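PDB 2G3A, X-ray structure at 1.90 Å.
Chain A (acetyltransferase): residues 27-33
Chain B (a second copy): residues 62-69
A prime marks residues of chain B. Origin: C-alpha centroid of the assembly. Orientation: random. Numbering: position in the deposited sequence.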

# COMPACT_ATOMS: atom_id res chain seq x y z
N GLU A 27 -12.63 2.77 -13.73
CA GLU A 27 -12.97 1.62 -14.58
C GLU A 27 -11.75 0.93 -15.19
O GLU A 27 -11.75 -0.30 -15.33
CB GLU A 27 -13.95 2.02 -15.69
CG GLU A 27 -15.40 2.09 -15.23
CD GLU A 27 -15.79 3.47 -14.69
OE1 GLU A 27 -14.89 4.22 -14.17
OE2 GLU A 27 -17.00 3.81 -14.79
N ALA A 28 -10.73 1.70 -15.54
CA ALA A 28 -9.50 1.13 -16.07
C ALA A 28 -8.74 0.40 -14.96
O ALA A 28 -8.25 -0.70 -15.17
CB ALA A 28 -8.63 2.20 -16.69
N GLU A 29 -8.68 1.03 -13.78
CA GLU A 29 -8.02 0.43 -12.63
C GLU A 29 -8.72 -0.84 -12.14
O GLU A 29 -8.05 -1.78 -11.73
CB GLU A 29 -7.91 1.43 -11.49
CG GLU A 29 -6.78 2.43 -11.66
CD GLU A 29 -6.67 3.38 -10.50
OE1 GLU A 29 -6.49 2.92 -9.35
OE2 GLU A 29 -6.76 4.61 -10.74
N LYS A 30 -10.05 -0.84 -12.19
CA LYS A 30 -10.86 -2.02 -11.87
C LYS A 30 -10.58 -3.16 -12.86
O LYS A 30 -10.45 -4.33 -12.46
CB LYS A 30 -12.36 -1.67 -11.85
CG LYS A 30 -13.26 -2.79 -11.37
CD LYS A 30 -14.70 -2.33 -11.20
CE LYS A 30 -15.57 -3.42 -10.56
NZ LYS A 30 -15.83 -4.56 -11.49
N ALA A 31 -10.45 -2.82 -14.14
CA ALA A 31 -10.24 -3.79 -15.21
C ALA A 31 -8.88 -4.48 -15.11
O ALA A 31 -8.66 -5.51 -15.75
CB ALA A 31 -10.39 -3.13 -16.57
N ILE A 32 -7.97 -3.90 -14.33
CA ILE A 32 -6.66 -4.51 -14.03
C ILE A 32 -6.70 -5.23 -12.68
O ILE A 32 -6.20 -6.34 -12.55
CB ILE A 32 -5.53 -3.44 -14.04
CG1 ILE A 32 -5.36 -2.85 -15.45
CG2 ILE A 32 -4.21 -4.03 -13.55
CD1 ILE A 32 -4.46 -1.62 -15.50
N ARG A 33 -7.32 -4.60 -11.68
CA ARG A 33 -7.42 -5.20 -10.34
C ARG A 33 -8.25 -6.50 -10.31
O ARG A 33 -7.83 -7.48 -9.71
CB ARG A 33 -7.97 -4.20 -9.31
CG ARG A 33 -7.76 -4.67 -7.87
CD ARG A 33 -8.45 -3.79 -6.85
NE ARG A 33 -8.07 -2.38 -6.97
CZ ARG A 33 -7.04 -1.82 -6.35
NH1 ARG A 33 -6.26 -2.53 -5.54
NH2 ARG A 33 -6.78 -0.53 -6.54
N SER B 62 -10.86 -2.31 -25.10
CA SER B 62 -11.03 -2.92 -23.77
C SER B 62 -9.69 -3.13 -23.07
O SER B 62 -8.74 -3.60 -23.69
CB SER B 62 -11.77 -4.25 -23.86
OG SER B 62 -13.17 -4.05 -23.91
N VAL B 63 -9.64 -2.80 -21.78
CA VAL B 63 -8.48 -3.06 -20.93
C VAL B 63 -8.45 -4.54 -20.56
O VAL B 63 -9.41 -5.07 -19.98
CB VAL B 63 -8.53 -2.18 -19.64
CG1 VAL B 63 -7.31 -2.45 -18.73
CG2 VAL B 63 -8.63 -0.71 -19.99
N THR B 64 -7.35 -5.20 -20.92
CA THR B 64 -7.15 -6.62 -20.63
C THR B 64 -6.11 -6.84 -19.52
O THR B 64 -5.96 -7.94 -18.98
CB THR B 64 -6.69 -7.38 -21.90
OG1 THR B 64 -5.47 -6.80 -22.38
CG2 THR B 64 -7.75 -7.32 -23.01
N GLY B 65 -5.39 -5.78 -19.17
CA GLY B 65 -4.31 -5.88 -18.19
C GLY B 65 -3.55 -4.57 -18.12
O GLY B 65 -4.00 -3.55 -18.64
N GLY B 66 -2.38 -4.61 -17.48
CA GLY B 66 -1.54 -3.43 -17.38
C GLY B 66 -0.91 -3.20 -16.01
O GLY B 66 -0.78 -4.13 -15.23
N LEU B 67 -0.56 -1.95 -15.75
CA LEU B 67 0.13 -1.54 -14.56
C LEU B 67 -0.58 -0.32 -13.97
O LEU B 67 -0.98 0.60 -14.70
CB LEU B 67 1.61 -1.25 -14.88
CG LEU B 67 2.56 -0.78 -13.78
CD1 LEU B 67 4.01 -1.15 -14.13
CD2 LEU B 67 2.43 0.73 -13.47
N VAL B 68 -0.76 -0.35 -12.65
CA VAL B 68 -1.32 0.77 -11.90
C VAL B 68 -0.30 1.21 -10.86
O VAL B 68 0.20 0.39 -10.08
CB VAL B 68 -2.65 0.38 -11.20
CG1 VAL B 68 -3.22 1.56 -10.37
CG2 VAL B 68 -3.69 -0.07 -12.22
N GLY B 69 0.05 2.49 -10.88
CA GLY B 69 0.96 3.01 -9.86
C GLY B 69 0.91 4.51 -9.74
O GLY B 69 -0.04 5.15 -10.17
O HOH W 1 -10.27 -6.73 -17.47

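Ile32 lies at the apolar centre of this contact, and the other stretch covers more of it (91 Å²) than of any other residue here. Its CA-to-CB bond points sideways to the strand, but chi1 of -65° (m) and chi2 of 169° (t) bring the end of the chain nearer. There it lies between two valines of the second copy: CG1 is 3.8 Å from Val63′ CG1, and CD1 is 3.7 Å from Val68′ CG2. Both valines point toward the helix with chi1 in the t well.

The backbone between those valines leaves room for the isoleucine. Ile32 and Gly65′ have CA atoms 5.0 Å apart, and Ile32 CG1 packs 3.5 Å from Gly65′ O, a carbon-to-carbonyl van der Waals contact. At Gly66′ an ideal CB would fall 3.1 Å from Ile32 CD1, a tight approach; phi/psi of 137/-157 would also jam it against the preceding carbonyl oxygen, so the local backbone alone calls for glycine. Leu67′ points away, and its backbone N is 3.9 Å from Ile32 CD1.

Around Val63′ the helix adds two small side chains. Ala31 points toward the strand and places CB 3.7 Å from Val63′ CB, whereas Ala28 makes a looser contact, CB to Val63′ CG2 at 4.4 Å. With the axes crossing at -93° and approaching to 7.2 Å, the strand runs across the helix rather than along it.

Farther out, Glu29 OE1 lies 3.7 Å from Val68′ CG1, a contact between a carboxylate oxygen and a methyl group. No direct hydrogen bond joins the stretches. Instead, water 1 bridges two backbone carbonyls, donating to Ala31 O at 2.7 Å and to Val63′ O at 3.1 Å. Since both carbonyl oxygens are acceptors, they could not bond to each other; the water supplies both protons.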